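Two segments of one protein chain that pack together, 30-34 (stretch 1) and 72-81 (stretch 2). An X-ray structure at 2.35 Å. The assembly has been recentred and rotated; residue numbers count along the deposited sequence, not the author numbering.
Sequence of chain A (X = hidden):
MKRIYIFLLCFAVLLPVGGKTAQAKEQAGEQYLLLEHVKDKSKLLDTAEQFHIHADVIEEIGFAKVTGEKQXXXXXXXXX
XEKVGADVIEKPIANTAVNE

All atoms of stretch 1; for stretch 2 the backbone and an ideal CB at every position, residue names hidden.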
ATOM      1  N   GLU A  30      21.051 -15.809   9.996  1.00 58.31           N
ATOM      2  CA  GLU A  30      19.775 -15.320   9.465  1.00 62.21           C
ATOM      3  C   GLU A  30      19.216 -16.081   8.239  1.00 62.01           C
ATOM      4  O   GLU A  30      19.714 -15.936   7.127  1.00 65.73           O
ATOM      5  CB  GLU A  30      19.880 -13.841   9.100  1.00 60.03           C
ATOM      6  CG  GLU A  30      18.572 -13.304   8.519  1.00 66.03           C
ATOM      7  CD  GLU A  30      18.531 -11.792   8.429  1.00 72.01           C
ATOM      8  OE1 GLU A  30      19.565 -11.140   8.711  1.00 72.58           O
ATOM      9  OE2 GLU A  30      17.466 -11.257   8.047  1.00 68.51           O
ATOM     10  N   GLN A  31      18.225 -16.939   8.471  1.00 60.23           N
ATOM     11  CA  GLN A  31      17.461 -17.576   7.397  1.00 60.32           C
ATOM     12  C   GLN A  31      15.945 -17.555   7.644  1.00 55.52           C
ATOM     13  O   GLN A  31      15.480 -17.009   8.644  1.00 51.85           O
ATOM     14  CB  GLN A  31      17.923 -19.011   7.166  1.00 56.91           C
ATOM     15  CG  GLN A  31      19.414 -19.139   7.100  1.00 63.45           C
ATOM     16  CD  GLN A  31      19.840 -20.543   6.814  1.00 62.54           C
ATOM     17  OE1 GLN A  31      20.799 -20.769   6.080  1.00 68.29           O
ATOM     18  NE2 GLN A  31      19.118 -21.500   7.365  1.00 59.88           N
ATOM     19  N   TYR A  32      15.182 -18.129   6.714  1.00 47.93           N
ATOM     20  CA  TYR A  32      13.722 -18.098   6.786  1.00 43.81           C
ATOM     21  C   TYR A  32      13.112 -19.469   6.512  1.00 47.65           C
ATOM     22  O   TYR A  32      13.624 -20.250   5.695  1.00 48.50           O
ATOM     23  CB  TYR A  32      13.139 -17.070   5.805  1.00 49.73           C
ATOM     24  CG  TYR A  32      13.458 -15.633   6.142  1.00 48.29           C
ATOM     25  CD1 TYR A  32      14.604 -15.012   5.641  1.00 50.42           C
ATOM     26  CD2 TYR A  32      12.617 -14.892   6.965  1.00 47.37           C
ATOM     27  CE1 TYR A  32      14.903 -13.690   5.967  1.00 52.29           C
ATOM     28  CE2 TYR A  32      12.907 -13.565   7.285  1.00 48.18           C
ATOM     29  CZ  TYR A  32      14.049 -12.979   6.788  1.00 50.54           C
ATOM     30  OH  TYR A  32      14.323 -11.672   7.109  1.00 59.33           O
ATOM     31  N   LEU A  33      12.004 -19.748   7.189  1.00 40.75           N
ATOM     32  CA  LEU A  33      11.354 -21.042   7.099  1.00 43.32           C
ATOM     33  C   LEU A  33       9.856 -20.941   6.849  1.00 44.09           C
ATOM     34  O   LEU A  33       9.165 -20.124   7.458  1.00 41.06           O
ATOM     35  CB  LEU A  33      11.570 -21.844   8.394  1.00 46.84           C
ATOM     36  CG  LEU A  33      12.810 -22.686   8.668  1.00 48.67           C
ATOM     37  CD1 LEU A  33      12.938 -22.914  10.151  1.00 47.50           C
ATOM     38  CD2 LEU A  33      12.672 -24.015   7.973  1.00 55.47           C
ATOM     39  N   LEU A  34       9.351 -21.821   5.999  1.00 40.58           N
ATOM     40  CA  LEU A  34       7.933 -21.917   5.791  1.00 41.72           C
ATOM     41  C   LEU A  34       7.486 -23.338   6.144  1.00 46.26           C
ATOM     42  O   LEU A  34       7.887 -24.295   5.491  1.00 50.68           O
ATOM     43  CB  LEU A  34       7.556 -21.547   4.352  1.00 37.80           C
ATOM     44  CG  LEU A  34       6.041 -21.561   4.182  1.00 42.24           C
ATOM     45  CD1 LEU A  34       5.402 -20.527   5.115  1.00 39.31           C
ATOM     46  CD2 LEU A  34       5.647 -21.293   2.734  1.00 44.40           C
ATOM     47  N   UNK A  72      25.271 -23.456  13.637  1.00 78.37           N
ATOM     48  CA  UNK A  72      24.139 -24.167  14.195  1.00 78.34           C
ATOM     49  C   UNK A  72      22.811 -24.029  13.455  1.00 75.82           C
ATOM     50  O   UNK A  72      21.864 -24.752  13.768  1.00 72.36           O
ATOM     51  CB  UNK A  72      23.941 -23.698  15.638  1.00 78.34           C
ATOM     52  N   UNK A  73      22.740 -23.133  12.471  1.00 72.19           N
ATOM     53  CA  UNK A  73      21.564 -23.080  11.611  1.00 67.93           C
ATOM     54  C   UNK A  73      21.420 -24.370  10.797  1.00 63.66           C
ATOM     55  O   UNK A  73      20.312 -24.858  10.610  1.00 61.58           O
ATOM     56  CB  UNK A  73      21.645 -21.871  10.677  1.00 67.93           C
ATOM     57  N   UNK A  74      22.531 -24.956  10.366  1.00 61.70           N
ATOM     58  CA  UNK A  74      22.474 -26.208   9.596  1.00 62.48           C
ATOM     59  C   UNK A  74      22.005 -27.446  10.386  1.00 63.43           C
ATOM     60  O   UNK A  74      21.153 -28.190   9.886  1.00 62.52           O
ATOM     61  CB  UNK A  74      23.862 -26.494   9.018  1.00 62.48           C
ATOM     62  N   UNK A  75      22.531 -27.673  11.617  1.00 64.24           N
ATOM     63  CA  UNK A  75      21.995 -28.788  12.421  1.00 66.41           C
ATOM     64  C   UNK A  75      20.575 -28.544  12.909  1.00 63.87           C
ATOM     65  O   UNK A  75      19.827 -29.501  13.151  1.00 55.80           O
ATOM     66  CB  UNK A  75      22.901 -29.044  13.627  1.00 66.41           C
ATOM     67  N   UNK A  76      20.190 -27.272  12.985  1.00 68.94           N
ATOM     68  CA  UNK A  76      18.845 -26.933  13.407  1.00 61.01           C
ATOM     69  C   UNK A  76      17.921 -27.258  12.270  1.00 58.51           C
ATOM     70  O   UNK A  76      16.870 -27.849  12.474  1.00 62.18           O
ATOM     71  CB  UNK A  76      18.727 -25.464  13.819  1.00 61.01           C
ATOM     72  N   UNK A  77      18.361 -26.939  11.063  1.00 59.08           N
ATOM     73  CA  UNK A  77      17.609 -27.269   9.868  1.00 62.86           C
ATOM     74  C   UNK A  77      17.537 -28.757   9.665  1.00 62.84           C
ATOM     75  O   UNK A  77      16.525 -29.279   9.200  1.00 66.50           O
ATOM     76  CB  UNK A  77      18.229 -26.601   8.639  1.00 62.86           C
ATOM     77  N   UNK A  78      18.592 -29.448  10.087  1.00 66.56           N
ATOM     78  CA  UNK A  78      18.686 -30.876   9.835  1.00 67.45           C
ATOM     79  C   UNK A  78      17.931 -31.737  10.838  1.00 67.76           C
ATOM     80  O   UNK A  78      17.503 -32.833  10.473  1.00 68.72           O
ATOM     81  CB  UNK A  78      20.158 -31.292   9.825  1.00 67.45           C
ATOM     82  N   UNK A  79      17.668 -31.224  12.045  1.00 64.04           N
ATOM     83  CA  UNK A  79      16.852 -31.987  12.995  1.00 69.74           C
ATOM     84  C   UNK A  79      15.439 -31.457  13.069  1.00 69.97           C
ATOM     85  O   UNK A  79      14.540 -32.125  13.598  1.00 71.68           O
ATOM     86  CB  UNK A  79      17.485 -31.960  14.388  1.00 69.74           C
ATOM     87  N   UNK A  80      15.206 -30.310  12.445  1.00 67.29           N
ATOM     88  CA  UNK A  80      13.848 -29.828  12.367  1.00 63.64           C
ATOM     89  C   UNK A  80      13.221 -30.607  11.228  1.00 69.65           C
ATOM     90  O   UNK A  80      12.030 -30.930  11.244  1.00 71.02           O
ATOM     91  CB  UNK A  80      13.774 -28.315  12.154  1.00 63.64           C
ATOM     92  N   UNK A  81      14.074 -30.956  10.269  1.00 64.72           N
ATOM     93  CA  UNK A  81      13.679 -31.673   9.068  1.00 68.06           C
ATOM     94  C   UNK A  81      13.313 -33.136   9.312  1.00 75.77           C
ATOM     95  O   UNK A  81      12.614 -33.748   8.493  1.00 76.83           O
ATOM     96  CB  UNK A  81      14.811 -31.599   8.041  1.00 68.06           C
TER

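Strand 31-34 and the helix of stretch 2 run nearly parallel, their directions 9° apart and their axes 11.2 Å apart at closest approach. Gln 31 and Leu 33 point toward the helix, while Tyr 32 and Leu 34 are out of its reach, so the strand offers one amide and one branched apolar group.

Position 72 has helical backbone angles, and its ideal CB finds nothing of stretch 1 within 5.5 Å. Many residues would serve. It is Lys 72, whose NZ is hydrogen-bonded elsewhere in the structure.

At position 73 CA-to-CB points toward the strand, and the ideal CB lies 4.2 Å from Gln 31 NE2. The backbone of Glu 30 and the aliphatic part of Gln 31 are at hand, so a medium-sized apolar side chain such as leucine, isoleucine or methionine would fit; a polar one could instead address the amide. The residue is Leu 73. Its CD1 comes 3.6 Å from Glu 30 N and 4.1 Å from Gln 31 CG, a packing contact without a hydrogen bond.

Position 74 points away from stretch 1, and a small or polar residue would do; it is Ala 74.

Position 75 is out of reach. Its phi of -69° is one that proline can adopt. Alanine or a polar residue would also be possible. It is Pro 75; its N, without a hydrogen, makes no bond to the turn before, and the helix is kinked here.

Position 76 points toward the strand, but its ideal CB has nothing of stretch 1 within 5.5 Å. A long apolar or aromatic side chain could bridge that gap to Leu 33. Phe 76, with chi1 t, does so: its CE2 lies 3.8 Å from Leu 33 CD1, the methyl meeting the ring obliquely.

Position 77 points toward the strand, with its ideal CB 5.3 Å from Gln 31 NE2. A short polar side chain, serine, threonine or asparagine, could face this donor, and a small apolar one would also fit. It is Thr 77. Its OG1 donates a 2.7 Å hydrogen bond to Leu 73 O, one turn back. From Gln 31 NE2 the same OG1 is 4.1 Å away, too far for a direct bond, and a water bridges the two: its O accepts from Gln 31 NE2 at 3.0 Å and donates to Thr 77 OG1 at 2.5 Å.

Positions 78 and 79 are out of reach of stretch 1 and could carry almost any helix-compatible polar residue. They are Lys 78 and Lys 79, both exposed.

Position 80 again points toward the strand, and its ideal CB is too distant to touch Leu 33 directly. Leucine, methionine or phenylalanine could extend to it. Leu 80 brings CD2 to 3.6 Å from Leu 33 CD1, so that Leu 33 CD1 meets both Phe 76 and Leu 80.

Position 81 meets nothing of stretch 1 and tolerates small or polar residues; it is Ala 81.

Stretch 2, residues 72-81: KLAPFTKKLA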
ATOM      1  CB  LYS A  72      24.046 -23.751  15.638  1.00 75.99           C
ATOM      2  CG  LYS A  72      23.147 -24.488  16.553  1.00 80.18           C
ATOM      3  CD  LYS A  72      23.498 -23.864  17.869  1.00 80.12           C
ATOM      4  CE  LYS A  72      23.164 -22.360  17.783  1.00 83.40           C
ATOM      5  NZ  LYS A  72      23.379 -21.540  19.024  1.00 85.26           N
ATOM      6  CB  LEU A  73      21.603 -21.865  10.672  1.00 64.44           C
ATOM      7  CG  LEU A  73      21.411 -20.500  11.349  1.00 67.24           C
ATOM      8  CD1 LEU A  73      21.755 -19.335  10.425  1.00 70.27           C
ATOM      9  CD2 LEU A  73      20.000 -20.341  11.889  1.00 63.36           C
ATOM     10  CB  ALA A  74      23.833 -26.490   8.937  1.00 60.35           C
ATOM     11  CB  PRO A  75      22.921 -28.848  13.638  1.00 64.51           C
ATOM     12  CG  PRO A  75      24.022 -27.928  13.379  1.00 63.46           C
ATOM     13  CD  PRO A  75      23.686 -27.034  12.263  1.00 60.03           C
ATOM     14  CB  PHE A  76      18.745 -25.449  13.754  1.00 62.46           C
ATOM     15  CG  PHE A  76      17.335 -24.921  13.741  1.00 60.07           C
ATOM     16  CD1 PHE A  76      16.364 -25.440  14.580  1.00 58.13           C
ATOM     17  CD2 PHE A  76      16.975 -23.931  12.838  1.00 57.09           C
ATOM     18  CE1 PHE A  76      15.060 -24.959  14.547  1.00 59.50           C
ATOM     19  CE2 PHE A  76      15.684 -23.447  12.794  1.00 56.04           C
ATOM     20  CZ  PHE A  76      14.717 -23.961  13.654  1.00 59.98           C
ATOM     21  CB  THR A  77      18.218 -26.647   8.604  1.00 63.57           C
ATOM     22  OG1 THR A  77      18.399 -25.243   8.805  1.00 66.21           O
ATOM     23  CG2 THR A  77      17.276 -26.858   7.416  1.00 59.04           C
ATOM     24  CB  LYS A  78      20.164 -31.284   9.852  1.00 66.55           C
ATOM     25  CG  LYS A  78      20.449 -32.777   9.690  1.00 71.10           C
ATOM     26  CD  LYS A  78      21.958 -33.013   9.677  1.00 69.86           C
ATOM     27  CE  LYS A  78      22.297 -34.494   9.683  1.00 67.00           C
ATOM     28  NZ  LYS A  78      22.759 -34.964   8.341  1.00 68.87           N
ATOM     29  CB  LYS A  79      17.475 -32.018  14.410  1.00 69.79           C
ATOM     30  CG  LYS A  79      16.802 -33.065  15.329  1.00 74.11           C
ATOM     31  CD  LYS A  79      17.695 -33.793  16.354  1.00 80.86           C
ATOM     32  CE  LYS A  79      18.264 -35.101  15.748  1.00 79.78           C
ATOM     33  NZ  LYS A  79      18.626 -36.182  16.734  1.00 70.93           N
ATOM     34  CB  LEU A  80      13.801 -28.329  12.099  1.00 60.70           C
ATOM     35  CG  LEU A  80      12.408 -27.733  11.896  1.00 60.62           C
ATOM     36  CD1 LEU A  80      11.606 -27.802  13.191  1.00 53.88           C
ATOM     37  CD2 LEU A  80      12.491 -26.311  11.357  1.00 60.50           C
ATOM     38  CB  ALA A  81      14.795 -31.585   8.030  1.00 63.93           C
TER
HETATM   39  O   HOH W   1      20.022 -24.391   7.126  1.00 54.30           O
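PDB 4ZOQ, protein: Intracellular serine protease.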